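Local coordinates for protein siderophore enterobactin esterase (Emericella nidulans, PDB 6GUO) that hydrolyses the ester bonds of enterobactin, a siderophore made by enteric bacteria, so that its iron can be released inside the fungal cell, at residues N61-T66 against P290-G295; R72-H77 against G295-S300; Y91-T94 against F98-R101. All coordinates share one frame; numbering follows the deposited sequence.

Contacts 1 and 2 join the same two helices, 60-77 and 288-301, at successive levels; they share Gly295 and their centres lie about 11 Å apart. Contact 1 is the core one: buried near the middle of the subunit, it consists mainly of aliphatic packing. Contact 2 lies farther from the centre and is only partly buried, and there an arginine, a methionine and a serine take over. Contact 3, also partly buried, draws together two parts of the loop after strand 83-90, mostly around an aromatic ring. It touches contact 1 directly, Asn61 ND2 lying 2.8 Å from Tyr91 O, a probable hydrogen bond. All three reach the second subunit of the homodimer.

Contact 1 of 3, residues N61-T66 against P290-G295; sequences NALFLT and PALSGG
In the alpha/beta-hydrolase fold of this esterase, Leu63 and Thr66 on helix 60-77 meet Leu292 on helix 288-301, two helices that flank the same side of the central sheet. Their short segments run 10.6 Å apart at closest approach and cross at -53°, too far apart for the backbones to touch; the gap is bridged mainly by one leucine side chain, Leu292. Its CG stands anti to the backbone N (chi1 179°), which carries the chain straight out from its helix and sets the methyl CD2 between Leu63 and Thr66. That single methyl makes nearly the whole contact: it lies 3.9 Å from Leu63 CB, 4.0 Å from Leu63 CD2 and 3.5 Å from the carbonyl oxygen Leu63 O. Leucine suits both positions, being branched, apolar and able to reach the sheet below, where Leu63 and Leu292 both rest on Phe162 of strand 156-164, close to the probable nucleophile elbow (Gly163, Ser165, Gly167).

Thr66 is divided by its branching. The apolar branch looks into the interface, while OG1 is bonded to Glu69 and Arg73 of the second subunit, so a buried hydroxyl is satisfied across the dimer. The helix is kinked here, where the N atoms of Leu65 and Thr66 make no bond to the turn before. The second subunit compensates in part: its Glu69 accepts from Leu65 N, and its Arg73 donates to Ala62 O. Ser293 adds a lighter touch at the margin, a small residue where the two segments come closest, 7.5 Å between Thr66 CA and Ser293 CA; in one of two conformers its OG probably bonds back to Gly289 O. With chi1 of Thr66 at -60°, OG1 is turned opposite the carbonyl carbon, which aims CG2 at Leu292, 3.8 Å from Leu292 CD2.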
loop_
_atom_site.group_PDB
_atom_site.type_symbol
_atom_site.label_atom_id
_atom_site.label_comp_id
_atom_site.label_asym_id
_atom_site.label_seq_id
_atom_site.Cartn_x
_atom_site.Cartn_y
_atom_site.Cartn_z
ATOM N N ASN A 61 12.289 4.318 -4.372
ATOM C CA ASN A 61 12.442 4.155 -2.919
ATOM C C ASN A 61 11.117 4.303 -2.166
ATOM O O ASN A 61 10.977 3.763 -1.072
ATOM C CB ASN A 61 13.438 5.153 -2.312
ATOM C CG ASN A 61 14.738 5.248 -3.081
ATOM O OD1 ASN A 61 14.818 5.967 -4.067
ATOM N ND2 ASN A 61 15.769 4.550 -2.615
ATOM N N ALA A 62 10.175 5.060 -2.732
ATOM C CA ALA A 62 8.881 5.336 -2.092
ATOM C C ALA A 62 7.776 4.336 -2.416
ATOM O O ALA A 62 6.750 4.326 -1.731
ATOM C CB ALA A 62 8.417 6.734 -2.473
ATOM N N LEU A 63 7.969 3.531 -3.459
ATOM C CA LEU A 63 6.910 2.672 -4.022
ATOM C C LEU A 63 7.190 1.170 -4.067
ATOM O O LEU A 63 6.250 0.377 -4.183
ATOM C CB LEU A 63 6.616 3.126 -5.444
ATOM C CG LEU A 63 6.296 4.606 -5.655
ATOM C CD1 LEU A 63 6.101 4.862 -7.135
ATOM C CD2 LEU A 63 5.064 5.014 -4.868
ATOM N N PHE A 64 8.463 0.789 -3.985
ATOM C CA PHE A 64 8.907 -0.594 -4.163
ATOM C C PHE A 64 8.181 -1.587 -3.268
ATOM O O PHE A 64 7.648 -2.586 -3.742
ATOM C CB PHE A 64 10.410 -0.672 -3.889
ATOM C CG PHE A 64 10.973 -2.063 -3.931
ATOM C CD1 PHE A 64 11.004 -2.780 -5.120
ATOM C CD2 PHE A 64 11.502 -2.645 -2.786
ATOM C CE1 PHE A 64 11.546 -4.055 -5.167
ATOM C CE2 PHE A 64 12.040 -3.921 -2.822
ATOM C CZ PHE A 64 12.065 -4.627 -4.018
ATOM N N LEU A 65 8.164 -1.295 -1.973
ATOM C CA LEU A 65 7.621 -2.225 -0.985
ATOM C C LEU A 65 6.105 -2.398 -1.124
ATOM O O LEU A 65 5.599 -3.513 -0.986
ATOM C CB LEU A 65 7.998 -1.785 0.435
ATOM C CG LEU A 65 9.495 -1.680 0.761
ATOM C CD1 LEU A 65 9.692 -1.117 2.161
ATOM C CD2 LEU A 65 10.202 -3.022 0.627
ATOM N N THR A 66 5.399 -1.312 -1.434
ATOM C CA THR A 66 3.943 -1.337 -1.615
ATOM C C THR A 66 3.589 -2.155 -2.846
ATOM O O THR A 66 2.692 -2.983 -2.795
ATOM C CB THR A 66 3.357 0.090 -1.755
ATOM O OG1 THR A 66 3.649 0.845 -0.571
ATOM C CG2 THR A 66 1.831 0.063 -1.965
ATOM N N PRO A 290 -3.388 3.818 -2.434
ATOM C CA PRO A 290 -4.552 3.370 -3.212
ATOM C C PRO A 290 -4.340 3.353 -4.726
ATOM O O PRO A 290 -4.757 2.394 -5.386
ATOM C CB PRO A 290 -5.646 4.378 -2.841
ATOM C CG PRO A 290 -5.254 4.894 -1.504
ATOM C CD PRO A 290 -3.755 4.836 -1.434
ATOM N N ALA A 291 -3.696 4.392 -5.263
ATOM C CA ALA A 291 -3.462 4.489 -6.711
ATOM C C ALA A 291 -2.457 3.451 -7.211
ATOM O O ALA A 291 -2.624 2.904 -8.306
ATOM C CB ALA A 291 -3.018 5.891 -7.093
ATOM N N LEU A 292 -1.420 3.180 -6.418
ATOM C CA LEU A 292 -0.450 2.136 -6.761
ATOM C C LEU A 292 -1.098 0.760 -6.676
ATOM O O LEU A 292 -1.001 -0.027 -7.619
ATOM C CB LEU A 292 0.788 2.214 -5.872
ATOM C CG LEU A 292 1.885 1.165 -6.092
ATOM C CD1 LEU A 292 2.297 1.015 -7.556
ATOM C CD2 LEU A 292 3.081 1.547 -5.249
ATOM N N SER A 293 -1.783 0.489 -5.564
ATOM C CA SER A 293 -2.521 -0.763 -5.406
ATOM C C SER A 293 -3.500 -0.959 -6.559
ATOM O O SER A 293 -3.546 -2.028 -7.166
ATOM C CB SER A 293 -3.278 -0.797 -4.075
ATOM O OG SER A 293 -2.383 -0.807 -2.978
ATOM N N GLY A 294 -4.272 0.084 -6.859
ATOM C CA GLY A 294 -5.239 0.066 -7.959
ATOM C C GLY A 294 -4.616 -0.164 -9.325
ATOM O O GLY A 294 -5.167 -0.899 -10.148
ATOM N N GLY A 295 -3.469 0.467 -9.567
ATOM C CA GLY A 295 -2.702 0.255 -10.801
ATOM C C GLY A 295 -2.207 -1.174 -10.950
ATOM O O GLY A 295 -2.267 -1.743 -12.043
#

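Contact 2 of 3, residues R72-H77 against G295-S300; sequences RRRESH and GIMFLS
The guanidinium group of Arg74 has Ser300 CB on one face, 3.4 Å from Arg74 CZ and over the centre of the plane, while Met297 SD lies at its edge, in the plane. Toward that sulfur Arg74 NH2 makes a nearly straight but weak hydrogen bond, 3.6 Å from Met297 SD with an angle of 169° at the hydrogen. Sulfur is a soft acceptor that can also pack as an apolar atom, and methionine does both here: its methyl CE sits 3.6 Å from Arg74 CD, the two side chains running alongside one another and pointing opposite ways. A chi1 of 180° sends the Arg74 chain out from its helix, a bend at chi2 (144°) turns its end toward Met297 and Ser300, and its length spans the gap. Serine is small enough for the flat group to settle on its CB.

The charge of Arg74 is met elsewhere, since NH1 is hydrogen-bonded to Asn301 OD1 and forms a salt bridge with Glu81. Together these partners and Met297 probably fix the rotation of the guanidinium.

The contact joins the C-terminal part of helix 60-77 to that of helix 288-301. Ile296 packs on Thr70 and Leu71 of helix 60-77, whereas Phe298 turns away and lies against strands 184-188, 219-225 and 273-279 of the sheet.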
loop_
_atom_site.group_PDB
_atom_site.type_symbol
_atom_site.label_atom_id
_atom_site.label_comp_id
_atom_site.label_asym_id
_atom_site.label_seq_id
_atom_site.Cartn_x
_atom_site.Cartn_y
_atom_site.Cartn_z
ATOM N N ARG A 72 2.185 -9.718 -4.015
ATOM C CA ARG A 72 2.305 -10.962 -3.254
ATOM C C ARG A 72 0.982 -11.393 -2.617
ATOM O O ARG A 72 0.701 -12.585 -2.560
ATOM C CB ARG A 72 3.427 -10.872 -2.224
ATOM C CG ARG A 72 4.780 -10.928 -2.908
ATOM C CD ARG A 72 5.941 -10.600 -1.997
ATOM N NE ARG A 72 7.177 -10.659 -2.772
ATOM C CZ ARG A 72 8.412 -10.579 -2.276
ATOM N NH1 ARG A 72 8.623 -10.429 -0.971
ATOM N NH2 ARG A 72 9.453 -10.658 -3.109
ATOM N N ARG A 73 0.163 -10.432 -2.182
ATOM C CA ARG A 73 -1.196 -10.756 -1.723
ATOM C C ARG A 73 -2.026 -11.350 -2.856
ATOM O O ARG A 73 -2.658 -12.395 -2.684
ATOM C CB ARG A 73 -1.903 -9.530 -1.145
ATOM C CG ARG A 73 -1.369 -9.102 0.212
ATOM C CD ARG A 73 -2.329 -8.160 0.905
ATOM N NE ARG A 73 -2.538 -6.918 0.164
ATOM C CZ ARG A 73 -1.831 -5.792 0.302
ATOM N NH1 ARG A 73 -0.819 -5.690 1.164
ATOM N NH2 ARG A 73 -2.154 -4.734 -0.433
ATOM N N ARG A 74 -2.005 -10.701 -4.019
ATOM C CA ARG A 74 -2.785 -11.186 -5.161
ATOM C C ARG A 74 -2.299 -12.540 -5.680
ATOM O O ARG A 74 -3.112 -13.410 -5.999
ATOM C CB ARG A 74 -2.808 -10.168 -6.294
ATOM C CG ARG A 74 -3.605 -10.668 -7.487
ATOM C CD ARG A 74 -4.377 -9.574 -8.184
ATOM N NE ARG A 74 -4.983 -10.086 -9.411
ATOM C CZ ARG A 74 -5.910 -9.462 -10.132
ATOM N NH1 ARG A 74 -6.369 -10.038 -11.240
ATOM N NH2 ARG A 74 -6.387 -8.272 -9.763
ATOM N N GLU A 75 -0.981 -12.701 -5.774
ATOM C CA GLU A 75 -0.374 -13.971 -6.201
ATOM C C GLU A 75 -0.688 -15.127 -5.238
ATOM O O GLU A 75 -0.824 -16.269 -5.676
ATOM C CB GLU A 75 1.141 -13.801 -6.417
ATOM C CG GLU A 75 1.463 -12.953 -7.647
ATOM C CD GLU A 75 2.870 -12.355 -7.675
ATOM O OE1 GLU A 75 3.646 -12.497 -6.698
ATOM O OE2 GLU A 75 3.195 -11.710 -8.697
ATOM N N SER A 76 -0.827 -14.820 -3.945
ATOM C CA SER A 76 -1.270 -15.802 -2.946
ATOM C C SER A 76 -2.711 -16.251 -3.178
ATOM O O SER A 76 -3.023 -17.428 -3.034
ATOM C CB SER A 76 -1.149 -15.235 -1.529
ATOM O OG SER A 76 0.205 -15.015 -1.193
ATOM N N HIS A 77 -3.579 -15.302 -3.516
ATOM C CA HIS A 77 -4.986 -15.586 -3.813
ATOM C C HIS A 77 -5.195 -16.267 -5.150
ATOM O O HIS A 77 -6.101 -17.088 -5.290
ATOM C CB HIS A 77 -5.808 -14.296 -3.805
ATOM C CG HIS A 77 -5.880 -13.654 -2.464
ATOM N ND1 HIS A 77 -6.090 -14.379 -1.314
ATOM C CD2 HIS A 77 -5.778 -12.361 -2.083
ATOM C CE1 HIS A 77 -6.097 -13.563 -0.280
ATOM N NE2 HIS A 77 -5.910 -12.332 -0.721
ATOM N N GLY A 295 -3.469 0.467 -9.567
ATOM C CA GLY A 295 -2.702 0.255 -10.801
ATOM C C GLY A 295 -2.207 -1.174 -10.950
ATOM O O GLY A 295 -2.267 -1.743 -12.043
ATOM N N ILE A 296 -1.739 -1.757 -9.846
ATOM C CA ILE A 296 -1.297 -3.155 -9.823
ATOM C C ILE A 296 -2.469 -4.087 -10.160
ATOM O O ILE A 296 -2.320 -4.990 -10.984
ATOM C CB ILE A 296 -0.661 -3.556 -8.456
ATOM C CG1 ILE A 296 0.622 -2.749 -8.155
ATOM C CG2 ILE A 296 -0.333 -5.045 -8.398
ATOM C CD1 ILE A 296 1.802 -3.006 -9.064
ATOM N N MET A 297 -3.626 -3.858 -9.536
ATOM C CA MET A 297 -4.826 -4.659 -9.818
ATOM C C MET A 297 -5.284 -4.499 -11.267
ATOM O O MET A 297 -5.627 -5.487 -11.924
ATOM C CB MET A 297 -5.978 -4.288 -8.875
ATOM C CG MET A 297 -5.748 -4.581 -7.400
ATOM S SD MET A 297 -5.326 -6.287 -7.002
ATOM C CE MET A 297 -3.546 -6.265 -7.112
ATOM N N PHE A 298 -5.278 -3.258 -11.751
ATOM C CA PHE A 298 -5.600 -2.946 -13.144
ATOM C C PHE A 298 -4.690 -3.727 -14.093
ATOM O O PHE A 298 -5.169 -4.364 -15.028
ATOM C CB PHE A 298 -5.484 -1.431 -13.374
ATOM C CG PHE A 298 -5.660 -0.999 -14.808
ATOM C CD1 PHE A 298 -6.924 -0.726 -15.321
ATOM C CD2 PHE A 298 -4.554 -0.810 -15.627
ATOM C CE1 PHE A 298 -7.082 -0.305 -16.635
ATOM C CE2 PHE A 298 -4.705 -0.389 -16.939
ATOM C CZ PHE A 298 -5.968 -0.131 -17.445
ATOM N N LEU A 299 -3.389 -3.699 -13.814
ATOM C CA LEU A 299 -2.395 -4.434 -14.602
ATOM C C LEU A 299 -2.662 -5.942 -14.606
ATOM O O LEU A 299 -2.709 -6.558 -15.670
ATOM C CB LEU A 299 -0.985 -4.133 -14.081
ATOM C CG LEU A 299 0.217 -4.823 -14.723
ATOM C CD1 LEU A 299 0.291 -4.543 -16.217
ATOM C CD2 LEU A 299 1.485 -4.357 -14.020
ATOM N N SER A 300 -2.870 -6.517 -13.422
ATOM C CA SER A 300 -3.144 -7.952 -13.296
ATOM C C SER A 300 -4.461 -8.376 -13.965
ATOM O O SER A 300 -4.554 -9.489 -14.475
ATOM C CB SER A 300 -3.126 -8.377 -11.828
ATOM O OG SER A 300 -1.842 -8.157 -11.263
#

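Contact 3 of 3, residues Y91-T94 against F98-R101; sequences YPIT and FSPR
Tyr91 and Ser99 approach to 6.8 Å between their CA atoms where the chain doubles back, Pro92 being the centre of an inverse gamma turn with a weak bond, 2.9 Å, from Ile93 N to Tyr91 O. Proline, its phi already restricted by the ring, fits that tight turn. The Tyr91 ring takes Ser99 and Arg101 on one face. Ser99 CB comes to 3.5 Å of Tyr91 CD2, and Arg101 CB makes a CH-pi contact over the face, 4.3 Å from the ring centroid. Farther out, the Arg101 guanidinium turns a face to Tyr91 CD1, which lies 3.7 Å from Arg101 CZ; with the planes 61° apart, this is not a parallel stack.

These residues belong to the loop that follows strand 83-90 in the alpha/beta-hydrolase sheet. Ser99 precedes the turn that leads into helix 102-106, and its OG makes a capping bond, accepting from Arg101 N at 3.1 Å (153° at the hydrogen). Tyrosine combines a flat face with a hydroxyl for Asp105 in the helix; arginine has an aliphatic stem to lie over the ring and a charged end whose NH2 reaches Pro30 O.

Ile93 packs on the Phe98-Ser99 backbone: chi1 of 55° tucks CG1 in over its own backbone and swings CD1 to 3.4 Å from Phe98 C, while Ile93 CG2 lies 4.0 Å from Ser99 CB. Phe98 itself points away, its ring meeting His77 of the second subunit.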
loop_
_atom_site.group_PDB
_atom_site.type_symbol
_atom_site.label_atom_id
_atom_site.label_comp_id
_atom_site.label_asym_id
_atom_site.label_seq_id
_atom_site.Cartn_x
_atom_site.Cartn_y
_atom_site.Cartn_z
ATOM N N TYR A 91 17.161 5.996 -5.792
ATOM C CA TYR A 91 18.376 6.728 -5.443
ATOM C C TYR A 91 18.956 6.201 -4.129
ATOM O O TYR A 91 18.222 5.632 -3.316
ATOM C CB TYR A 91 18.030 8.215 -5.313
ATOM C CG TYR A 91 17.299 8.747 -6.519
ATOM C CD1 TYR A 91 17.990 9.066 -7.679
ATOM C CD2 TYR A 91 15.910 8.881 -6.521
ATOM C CE1 TYR A 91 17.330 9.535 -8.799
ATOM C CE2 TYR A 91 15.236 9.356 -7.638
ATOM C CZ TYR A 91 15.950 9.678 -8.779
ATOM O OH TYR A 91 15.293 10.143 -9.894
ATOM N N PRO A 92 20.275 6.384 -3.912
ATOM C CA PRO A 92 20.918 5.942 -2.672
ATOM C C PRO A 92 20.658 6.937 -1.538
ATOM O O PRO A 92 21.545 7.698 -1.143
ATOM C CB PRO A 92 22.402 5.875 -3.061
ATOM C CG PRO A 92 22.545 6.964 -4.065
ATOM C CD PRO A 92 21.264 6.939 -4.856
ATOM N N ILE A 93 19.434 6.903 -1.022
ATOM C CA ILE A 93 18.977 7.822 0.020
ATOM C C ILE A 93 18.568 6.985 1.225
ATOM O O ILE A 93 17.999 5.901 1.063
ATOM C CB ILE A 93 17.823 8.739 -0.464
ATOM C CG1 ILE A 93 16.633 7.926 -1.016
ATOM C CG2 ILE A 93 18.352 9.705 -1.519
ATOM C CD1 ILE A 93 15.476 8.759 -1.523
ATOM N N THR A 94 18.884 7.482 2.419
ATOM C CA THR A 94 18.679 6.730 3.664
ATOM C C THR A 94 17.685 7.348 4.654
ATOM O O THR A 94 16.986 6.605 5.334
ATOM C CB THR A 94 20.016 6.499 4.390
ATOM O OG1 THR A 94 20.647 7.758 4.651
ATOM C CG2 THR A 94 20.937 5.630 3.538
ATOM N N PHE A 98 12.122 9.969 -0.827
ATOM C CA PHE A 98 12.173 10.814 -2.023
ATOM C C PHE A 98 13.516 11.521 -2.098
ATOM O O PHE A 98 14.089 11.872 -1.066
ATOM C CB PHE A 98 11.055 11.853 -2.015
ATOM C CG PHE A 98 9.679 11.255 -1.982
ATOM C CD1 PHE A 98 9.100 10.751 -3.141
ATOM C CD2 PHE A 98 8.965 11.193 -0.795
ATOM C CE1 PHE A 98 7.832 10.191 -3.112
ATOM C CE2 PHE A 98 7.694 10.637 -0.759
ATOM C CZ PHE A 98 7.126 10.138 -1.921
ATOM N N SER A 99 14.001 11.724 -3.322
ATOM C CA SER A 99 15.240 12.453 -3.578
ATOM C C SER A 99 14.961 13.720 -4.390
ATOM O O SER A 99 14.168 13.673 -5.331
ATOM C CB SER A 99 16.206 11.574 -4.364
ATOM O OG SER A 99 17.321 12.317 -4.825
ATOM N N PRO A 100 15.650 14.841 -4.075
ATOM C CA PRO A 100 15.558 16.036 -4.938
ATOM C C PRO A 100 15.968 15.800 -6.409
ATOM O O PRO A 100 15.561 16.564 -7.288
ATOM C CB PRO A 100 16.519 17.038 -4.283
ATOM C CG PRO A 100 16.791 16.522 -2.918
ATOM C CD PRO A 100 16.581 15.041 -2.948
ATOM N N ARG A 101 16.760 14.756 -6.665
ATOM C CA ARG A 101 17.174 14.384 -8.030
ATOM C C ARG A 101 16.014 14.043 -8.970
ATOM O O ARG A 101 16.170 14.093 -10.188
ATOM C CB ARG A 101 18.149 13.203 -7.988
ATOM C CG ARG A 101 19.513 13.574 -7.425
ATOM C CD ARG A 101 20.417 12.365 -7.277
ATOM N NE ARG A 101 20.608 11.649 -8.542
ATOM C CZ ARG A 101 21.239 10.481 -8.664
ATOM N NH1 ARG A 101 21.340 9.912 -9.860
ATOM N NH2 ARG A 101 21.769 9.875 -7.604
#